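Local coordinates for protein EcmrR transcriptional regulator (PDB 6WL5) that probably senses cationic amphiphilic drugs through its GyrI-like C-terminal domain and activates transcription as a multidrug-responsive MerR family regulator, at residues I95-L109 with S145-E157. Sequence-based numbering, arbitrary orientation. Where two conformers were deposited one is given.
With EDO (1,2-ethanediol), chain K.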
ATOM      1  N   ILE A  95       9.530   0.690   9.275  1.00 21.38           N
ATOM      2  CA  ILE A  95       8.869  -0.401   9.982  1.00 21.07           C
ATOM      3  C   ILE A  95       9.640  -1.686   9.736  1.00 18.32           C
ATOM      4  O   ILE A  95      10.428  -1.805   8.795  1.00 20.11           O
ATOM      5  CB  ILE A  95       7.410  -0.653   9.532  1.00 21.65           C
ATOM      6  CG1 ILE A  95       7.344  -0.916   8.004  1.00 22.67           C
ATOM      7  CG2 ILE A  95       6.528   0.491   9.957  1.00 22.38           C
ATOM      8  CD1 ILE A  95       5.970  -1.323   7.547  1.00 20.49           C
ATOM      9  N   THR A  96       9.418  -2.652  10.616  1.00 20.11           N
ATOM     10  CA  THR A  96       9.775  -4.028  10.361  1.00 19.04           C
ATOM     11  C   THR A  96       8.484  -4.701   9.922  1.00 19.35           C
ATOM     12  O   THR A  96       7.461  -4.572  10.595  1.00 20.43           O
ATOM     13  CB  THR A  96      10.321  -4.712  11.600  1.00 21.59           C
ATOM     14  OG1 THR A  96      11.494  -4.035  12.080  1.00 26.29           O
ATOM     15  CG2 THR A  96      10.688  -6.158  11.287  1.00 25.47           C
ATOM     16  N   ALA A  97       8.512  -5.392   8.789  1.00 18.25           N
ATOM     17  CA  ALA A  97       7.285  -5.959   8.250  1.00 17.42           C
ATOM     18  C   ALA A  97       7.464  -7.422   7.908  1.00 14.88           C
ATOM     19  O   ALA A  97       8.516  -7.822   7.377  1.00 17.78           O
ATOM     20  CB  ALA A  97       6.850  -5.221   6.972  1.00 18.06           C
ATOM     21  N   VAL A  98       6.404  -8.199   8.140  1.00 16.90           N
ATOM     22  CA  VAL A  98       6.255  -9.484   7.479  1.00 16.83           C
ATOM     23  C   VAL A  98       5.419  -9.283   6.224  1.00 16.12           C
ATOM     24  O   VAL A  98       4.402  -8.564   6.241  1.00 16.58           O
ATOM     25  CB  VAL A  98       5.692 -10.551   8.429  1.00 17.22           C
ATOM     26  CG1 VAL A  98       4.287 -10.235   8.950  1.00 17.02           C
ATOM     27  CG2 VAL A  98       5.769 -11.937   7.796  1.00 17.65           C
ATOM     28  N   THR A  99       5.903  -9.838   5.115  1.00 15.66           N
ATOM     29  CA  THR A  99       5.341  -9.579   3.797  1.00 17.71           C
ATOM     30  C   THR A  99       5.051 -10.868   3.040  1.00 17.42           C
ATOM     31  O   THR A  99       5.717 -11.888   3.236  1.00 17.37           O
ATOM     32  CB  THR A  99       6.308  -8.700   2.972  1.00 18.12           C
ATOM     33  OG1 THR A  99       7.479  -9.441   2.587  1.00 19.58           O
ATOM     34  CG2 THR A  99       6.739  -7.462   3.734  1.00 18.22           C
ATOM     35  N   VAL A 100       4.076 -10.795   2.122  1.00 15.45           N
ATOM     36  CA  VAL A 100       3.872 -11.822   1.104  1.00 15.09           C
ATOM     37  C   VAL A 100       3.581 -11.130  -0.209  1.00 14.42           C
ATOM     38  O   VAL A 100       3.074 -10.014  -0.230  1.00 16.81           O
ATOM     39  CB  VAL A 100       2.731 -12.811   1.407  1.00 15.95           C
ATOM     40  CG1 VAL A 100       3.042 -13.617   2.641  1.00 16.96           C
ATOM     41  CG2 VAL A 100       1.382 -12.095   1.530  1.00 16.53           C
ATOM     42  N   ILE A 101       3.900 -11.806  -1.276  1.00 16.40           N
ATOM     43  CA  ILE A 101       3.483 -11.389  -2.612  1.00 15.52           C
ATOM     44  C   ILE A 101       2.174 -12.070  -2.986  1.00 17.30           C
ATOM     45  O   ILE A 101       2.069 -13.310  -2.981  1.00 17.73           O
ATOM     46  CB  ILE A 101       4.576 -11.706  -3.650  1.00 18.10           C
ATOM     47  CG1 ILE A 101       5.836 -10.886  -3.366  1.00 19.94           C
ATOM     48  CG2 ILE A 101       4.063 -11.498  -5.087  1.00 19.87           C
ATOM     49  CD1 ILE A 101       5.754  -9.427  -3.801  1.00 27.11           C
ATOM     50  N   HIS A 102       1.189 -11.251  -3.359  1.00 14.91           N
ATOM     51  CA  HIS A 102      -0.041 -11.710  -3.973  1.00 15.53           C
ATOM     52  C   HIS A 102       0.074 -11.580  -5.491  1.00 14.08           C
ATOM     53  O   HIS A 102       0.250 -10.472  -6.026  1.00 16.07           O
ATOM     54  CB  HIS A 102      -1.222 -10.891  -3.486  1.00 14.84           C
ATOM     55  CG  HIS A 102      -2.500 -11.306  -4.110  1.00 17.45           C
ATOM     56  ND1 HIS A 102      -3.168 -12.456  -3.731  1.00 15.30           N
ATOM     57  CD2 HIS A 102      -3.194 -10.781  -5.146  1.00 15.92           C
ATOM     58  CE1 HIS A 102      -4.231 -12.601  -4.509  1.00 16.45           C
ATOM     59  NE2 HIS A 102      -4.292 -11.576  -5.339  1.00 16.94           N
ATOM     60  N   LYS A 103       0.091 -12.714  -6.174  0.78 16.27           N
ATOM     61  CA  LYS A 103       0.046 -12.741  -7.625  0.78 16.23           C
ATOM     62  C   LYS A 103      -1.402 -12.804  -8.091  0.78 17.03           C
ATOM     63  O   LYS A 103      -2.229 -13.498  -7.500  0.78 20.50           O
ATOM     64  CB  LYS A 103       0.793 -13.965  -8.155  0.78 18.42           C
ATOM     65  CG  LYS A 103       2.319 -13.862  -8.027  0.78 23.03           C
ATOM     66  CD  LYS A 103       2.892 -12.657  -8.815  0.78 27.30           C
ATOM     67  CE  LYS A 103       2.774 -12.866 -10.310  0.78 32.48           C
ATOM     68  NZ  LYS A 103       3.564 -14.064 -10.705  0.78 35.29           N
ATOM     69  N   GLY A 104      -1.702 -12.076  -9.157  1.00 16.19           N
ATOM     70  CA  GLY A 104      -3.005 -12.138  -9.763  1.00 16.92           C
ATOM     71  C   GLY A 104      -3.933 -10.988  -9.440  1.00 14.67           C
ATOM     72  O   GLY A 104      -3.553  -9.959  -8.866  1.00 15.79           O
ATOM     73  N   PRO A 105      -5.172 -11.135  -9.918  1.00 15.58           N
ATOM     74  CA  PRO A 105      -6.171 -10.080  -9.780  1.00 15.01           C
ATOM     75  C   PRO A 105      -6.542  -9.810  -8.334  1.00 13.78           C
ATOM     76  O   PRO A 105      -6.241 -10.581  -7.417  1.00 15.47           O
ATOM     77  CB  PRO A 105      -7.389 -10.637 -10.545  1.00 16.27           C
ATOM     78  CG  PRO A 105      -6.923 -11.758 -11.330  1.00 21.21           C
ATOM     79  CD  PRO A 105      -5.646 -12.257 -10.748  1.00 18.35           C
ATOM     80  N   TYR A 106      -7.163  -8.649  -8.136  1.00 13.85           N
ATOM     81  CA  TYR A 106      -7.378  -8.115  -6.790  1.00 12.57           C
ATOM     82  C   TYR A 106      -8.557  -8.727  -6.063  1.00 14.44           C
ATOM     83  O   TYR A 106      -8.657  -8.541  -4.848  1.00 14.96           O
ATOM     84  CB  TYR A 106      -7.514  -6.596  -6.844  1.00 13.12           C
ATOM     85  CG  TYR A 106      -6.352  -5.865  -7.459  1.00 13.15           C
ATOM     86  CD1 TYR A 106      -5.043  -6.224  -7.153  1.00 14.84           C
ATOM     87  CD2 TYR A 106      -6.541  -4.798  -8.308  1.00 14.12           C
ATOM     88  CE1 TYR A 106      -3.959  -5.523  -7.658  1.00 14.62           C
ATOM     89  CE2 TYR A 106      -5.473  -4.089  -8.809  1.00 13.49           C
ATOM     90  CZ  TYR A 106      -4.178  -4.443  -8.493  1.00 14.02           C
ATOM     91  OH  TYR A 106      -3.129  -3.743  -9.050  1.00 15.14           O
ATOM     92  N   ASP A 107      -9.401  -9.515  -6.728  1.00 14.20           N
ATOM     93  CA  ASP A 107     -10.555 -10.103  -6.053  1.00 14.54           C
ATOM     94  C   ASP A 107     -10.132 -11.060  -4.937  1.00 15.87           C
ATOM     95  O   ASP A 107     -10.886 -11.260  -3.986  1.00 17.90           O
ATOM     96  CB  ASP A 107     -11.526 -10.796  -7.016  1.00 16.64           C
ATOM     97  CG  ASP A 107     -10.918 -11.999  -7.744  1.00 19.90           C
ATOM     98  OD1 ASP A 107      -9.753 -11.905  -8.161  1.00 20.47           O
ATOM     99  OD2 ASP A 107     -11.604 -13.041  -7.870  1.00 24.91           O
ATOM    100  N   SER A 108      -8.929 -11.626  -5.014  1.00 16.19           N
ATOM    101  CA  SER A 108      -8.469 -12.557  -3.997  1.00 16.30           C
ATOM    102  C   SER A 108      -7.411 -11.969  -3.078  1.00 14.60           C
ATOM    103  O   SER A 108      -6.784 -12.721  -2.326  1.00 15.74           O
ATOM    104  CB  SER A 108      -7.902 -13.794  -4.692  1.00 18.96           C
ATOM    105  OG  SER A 108      -6.940 -13.433  -5.678  1.00 19.30           O
ATOM    106  N   LEU A 109      -7.220 -10.647  -3.077  1.00 15.06           N
ATOM    107  CA  LEU A 109      -6.279 -10.041  -2.133  1.00 14.95           C
ATOM    108  C   LEU A 109      -6.531 -10.479  -0.694  1.00 13.69           C
ATOM    109  O   LEU A 109      -5.579 -10.604   0.096  1.00 14.96           O
ATOM    110  CB  LEU A 109      -6.382  -8.506  -2.200  1.00 15.58           C
ATOM    111  CG  LEU A 109      -5.607  -7.814  -3.329  1.00 14.81           C
ATOM    112  CD1 LEU A 109      -6.011  -6.351  -3.447  1.00 18.58           C
ATOM    113  CD2 LEU A 109      -4.105  -7.877  -3.112  1.00 18.32           C
ATOM    114  N   SER A 145      -3.556 -10.633 -16.320  1.00 16.74           N
ATOM    115  CA  SER A 145      -3.729 -10.333 -14.900  1.00 16.49           C
ATOM    116  C   SER A 145      -3.204 -11.418 -13.981  1.00 16.36           C
ATOM    117  O   SER A 145      -3.024 -11.141 -12.785  1.00 16.35           O
ATOM    118  CB  SER A 145      -5.205 -10.067 -14.591  1.00 16.22           C
ATOM    119  OG  SER A 145      -5.999 -11.181 -14.914  1.00 17.81           O
ATOM    120  N   ALA A 146      -2.926 -12.631 -14.485  1.00 16.34           N
ATOM    121  CA  ALA A 146      -2.285 -13.621 -13.626  1.00 18.50           C
ATOM    122  C   ALA A 146      -0.878 -13.199 -13.206  1.00 17.06           C
ATOM    123  O   ALA A 146      -0.349 -13.713 -12.195  1.00 18.05           O
ATOM    124  CB  ALA A 146      -2.191 -14.950 -14.356  1.00 19.19           C
ATOM    125  N   GLU A 147      -0.281 -12.247 -13.931  1.00 16.00           N
ATOM    126  CA  GLU A 147       1.057 -11.765 -13.654  1.00 16.24           C
ATOM    127  C   GLU A 147       1.099 -10.468 -12.855  1.00 16.68           C
ATOM    128  O   GLU A 147       2.184  -9.958 -12.576  1.00 17.58           O
ATOM    129  CB  GLU A 147       1.841 -11.614 -14.945  1.00 18.50           C
ATOM    130  CG  GLU A 147       2.075 -12.980 -15.659  1.00 22.39           C
ATOM    131  CD  GLU A 147       2.780 -14.060 -14.773  1.00 33.71           C
ATOM    132  OE1 GLU A 147       3.633 -13.749 -13.888  1.00 32.42           O
ATOM    133  OE2 GLU A 147       2.487 -15.259 -14.967  1.00 37.82           O
ATOM    134  N   TRP A 148      -0.043  -9.957 -12.419  1.00 14.59           N
ATOM    135  CA  TRP A 148      -0.006  -8.842 -11.481  1.00 14.69           C
ATOM    136  C   TRP A 148       0.679  -9.250 -10.171  1.00 14.93           C
ATOM    137  O   TRP A 148       0.676 -10.423  -9.766  1.00 14.91           O
ATOM    138  CB  TRP A 148      -1.414  -8.372 -11.201  1.00 13.66           C
ATOM    139  CG  TRP A 148      -2.095  -7.813 -12.402  1.00 12.58           C
ATOM    140  CD1 TRP A 148      -1.605  -7.682 -13.699  1.00 15.16           C
ATOM    141  CD2 TRP A 148      -3.421  -7.296 -12.420  1.00 13.40           C
ATOM    142  NE1 TRP A 148      -2.556  -7.076 -14.490  1.00 14.47           N
ATOM    143  CE2 TRP A 148      -3.683  -6.849 -13.734  1.00 13.30           C
ATOM    144  CE3 TRP A 148      -4.427  -7.165 -11.435  1.00 14.00           C
ATOM    145  CZ2 TRP A 148      -4.918  -6.286 -14.092  1.00 14.20           C
ATOM    146  CZ3 TRP A 148      -5.651  -6.620 -11.786  1.00 14.86           C
ATOM    147  CH2 TRP A 148      -5.879  -6.163 -13.101  1.00 12.00           C
ATOM    148  N   MET A 149       1.307  -8.277  -9.521  0.65 14.94           N
ATOM    149  CA  MET A 149       2.104  -8.531  -8.326  0.65 15.59           C
ATOM    150  C   MET A 149       1.896  -7.378  -7.365  0.65 12.94           C
ATOM    151  O   MET A 149       2.176  -6.215  -7.699  0.65 15.45           O
ATOM    152  CB  MET A 149       3.584  -8.675  -8.701  0.65 18.01           C
ATOM    153  CG  MET A 149       4.504  -8.635  -7.528  0.65 21.07           C
ATOM    154  SD  MET A 149       6.223  -8.912  -7.955  0.65 26.06           S
ATOM    155  CE  MET A 149       6.052 -10.584  -8.520  0.65 26.02           C
ATOM    156  N   THR A 150       1.449  -7.718  -6.156  1.00 13.60           N
ATOM    157  CA  THR A 150       1.116  -6.778  -5.093  1.00 12.78           C
ATOM    158  C   THR A 150       1.702  -7.349  -3.823  1.00 14.41           C
ATOM    159  O   THR A 150       1.434  -8.509  -3.477  1.00 18.16           O
ATOM    160  CB  THR A 150      -0.409  -6.671  -4.967  1.00 14.21           C
ATOM    161  OG1 THR A 150      -1.007  -6.418  -6.253  1.00 13.93           O
ATOM    162  CG2 THR A 150      -0.853  -5.566  -4.043  1.00 15.01           C
ATOM    163  N   GLU A 151       2.494  -6.552  -3.123  0.54 14.55           N
ATOM    164  CA  GLU A 151       3.090  -7.011  -1.886  0.54 13.58           C
ATOM    165  C   GLU A 151       2.293  -6.497  -0.702  0.54 14.89           C
ATOM    166  O   GLU A 151       2.045  -5.290  -0.587  0.54 13.45           O
ATOM    167  CB  GLU A 151       4.564  -6.614  -1.756  0.54 13.83           C
ATOM    168  CG  GLU A 151       5.182  -7.174  -0.481  0.54 14.45           C
ATOM    169  CD  GLU A 151       6.686  -7.095  -0.441  0.54 16.84           C
ATOM    170  OE1 GLU A 151       7.366  -7.946  -1.071  0.54 19.94           O
ATOM    171  OE2 GLU A 151       7.192  -6.178   0.235  0.54 19.12           O
ATOM    172  N   ILE A 152       1.885  -7.417   0.163  1.00 14.34           N
ATOM    173  CA  ILE A 152       1.149  -7.071   1.392  1.00 14.38           C
ATOM    174  C   ILE A 152       2.144  -7.062   2.545  1.00 15.67           C
ATOM    175  O   ILE A 152       2.888  -8.028   2.723  1.00 15.67           O
ATOM    176  CB  ILE A 152      -0.030  -8.024   1.670  1.00 15.00           C
ATOM    177  CG1 ILE A 152      -0.954  -8.185   0.451  1.00 15.64           C
ATOM    178  CG2 ILE A 152      -0.816  -7.491   2.877  1.00 15.63           C
ATOM    179  CD1 ILE A 152      -1.396  -6.882  -0.199  1.00 17.06           C
ATOM    180  N   GLN A 153       2.181  -5.960   3.291  1.00 14.39           N
ATOM    181  CA  GLN A 153       3.200  -5.717   4.324  1.00 13.67           C
ATOM    182  C   GLN A 153       2.519  -5.432   5.656  1.00 14.46           C
ATOM    183  O   GLN A 153       1.857  -4.412   5.811  1.00 15.31           O
ATOM    184  CB  GLN A 153       4.098  -4.536   3.919  1.00 16.84           C
ATOM    185  CG  GLN A 153       4.559  -4.589   2.441  1.00 15.32           C
ATOM    186  CD  GLN A 153       5.351  -3.370   2.020  1.00 16.15           C
ATOM    187  OE1 GLN A 153       5.010  -2.230   2.366  1.00 16.77           O
ATOM    188  NE2 GLN A 153       6.369  -3.594   1.190  1.00 18.47           N
ATOM    189  N   PHE A 154       2.723  -6.315   6.637  1.00 15.88           N
ATOM    190  CA  PHE A 154       2.199  -6.126   7.989  1.00 15.30           C
ATOM    191  C   PHE A 154       3.296  -5.595   8.906  1.00 15.73           C
ATOM    192  O   PHE A 154       4.282  -6.319   9.168  1.00 16.68           O
ATOM    193  CB  PHE A 154       1.693  -7.465   8.538  1.00 16.24           C
ATOM    194  CG  PHE A 154       0.263  -7.809   8.176  1.00 15.73           C
ATOM    195  CD1 PHE A 154      -0.350  -7.335   7.022  1.00 16.64           C
ATOM    196  CD2 PHE A 154      -0.472  -8.616   9.008  1.00 16.67           C
ATOM    197  CE1 PHE A 154      -1.652  -7.679   6.712  1.00 17.16           C
ATOM    198  CE2 PHE A 154      -1.782  -8.939   8.712  1.00 16.39           C
ATOM    199  CZ  PHE A 154      -2.373  -8.468   7.560  1.00 17.75           C
ATOM    200  N   PRO A 155       3.183  -4.367   9.413  1.00 18.46           N
ATOM    201  CA  PRO A 155       4.155  -3.881  10.413  1.00 18.37           C
ATOM    202  C   PRO A 155       4.040  -4.703  11.683  1.00 17.95           C
ATOM    203  O   PRO A 155       2.955  -4.839  12.241  1.00 19.20           O
ATOM    204  CB  PRO A 155       3.735  -2.420  10.637  1.00 19.60           C
ATOM    205  CG  PRO A 155       2.850  -2.073   9.440  1.00 19.97           C
ATOM    206  CD  PRO A 155       2.138  -3.370   9.136  1.00 17.77           C
ATOM    207  N   VAL A 156       5.159  -5.269  12.134  1.00 19.84           N
ATOM    208  CA  VAL A 156       5.125  -6.161  13.288  1.00 20.53           C
ATOM    209  C   VAL A 156       6.273  -5.939  14.263  1.00 22.03           C
ATOM    210  O   VAL A 156       7.296  -5.330  13.945  1.00 22.62           O
ATOM    211  CB  VAL A 156       5.114  -7.657  12.867  1.00 19.83           C
ATOM    212  CG1 VAL A 156       3.859  -8.012  12.101  1.00 21.53           C
ATOM    213  CG2 VAL A 156       6.325  -7.992  12.022  1.00 20.56           C
ATOM    214  N   GLU A 157       6.068  -6.473  15.472  0.53 21.16           N
ATOM    215  CA  GLU A 157       7.073  -6.586  16.517  0.53 22.58           C
ATOM    216  C   GLU A 157       6.966  -7.972  17.138  0.53 22.48           C
ATOM    217  O   GLU A 157       5.869  -8.517  17.282  0.53 24.65           O
ATOM    218  CB  GLU A 157       6.856  -5.450  17.529  0.53 24.24           C
ATOM    219  CG  GLU A 157       7.036  -4.088  16.848  0.53 28.92           C
ATOM    220  CD  GLU A 157       6.854  -2.891  17.739  0.53 33.30           C
ATOM    221  OE1 GLU A 157       6.348  -3.043  18.862  0.53 34.96           O
ATOM    222  OE2 GLU A 157       7.222  -1.782  17.287  0.53 35.90           O
TER
HETATM  223  C1  EDO K 307      11.209  -6.728  15.806  1.00 43.75           C
HETATM  224  O1  EDO K 307      10.451  -7.169  16.944  1.00 40.52           O
HETATM  225  C2  EDO K 307      10.310  -6.072  14.763  1.00 43.59           C
HETATM  226  O2  EDO K 307       9.836  -4.783  15.185  1.00 42.15           O
HETATM  227  O   HOH W   1       7.603  -2.530  12.935  1.00 25.17           O
HETATM  228  O   HOH W   2       7.311 -10.643   0.148  1.00 23.13           O
HETATM  229  O   HOH W   3      -1.479  -8.781  -7.557  1.00 14.49           O
HETATM  230  O   HOH W   4      -0.643  -4.508  -8.267  1.00 14.35           O
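Val98, Val100 and His102 pair with Phe154, Ile152 and Thr150 as antiparallel hydrogen-bonded pairs; Phe154 N to Val98 O (2.8 Å, 172° at the hydrogen) is nearly linear, and Gly104 N to Trp148 O (3.0 Å) extends the ladder past the strand. Beyond it, Trp148 comes over one face of the Tyr106 ring, its CE3 4.0 Å above the Tyr106 plane, and the rings meet obliquely with planes at 43°. Thr150 OG1 lies in the Tyr106 plane, 3.4 Å from Tyr106 CE1. One water joins this hydroxyl to Tyr106 OH, while a second, accepting from Thr150 OG1, donates to His102 O and Gly104 O. An alanine replacing Tyr106 would probably leave Trp148 without its aromatic neighbour and the first water without its phenol partner. In one of two conformers, Glu151 has CG anti to the backbone N (chi1 -177°), bringing its carboxylate across Thr99, where a water bonded to Thr99 OG1 donates to Glu151 OE1; OE2 accepts from Gln153 NE2, whose OE1 bonds Tyr54 OH, and pairs with Lys9. In one of two conformers Lys103 NZ salt-bridges Glu147 OE1 (3.2 Å) from above the carboxylate plane. Tyr106 and Leu109 line separate cetyl-trimethyl-ammonium pockets, so the water-bridged hydroxyls and oblique rings probably help fix the turn carrying both.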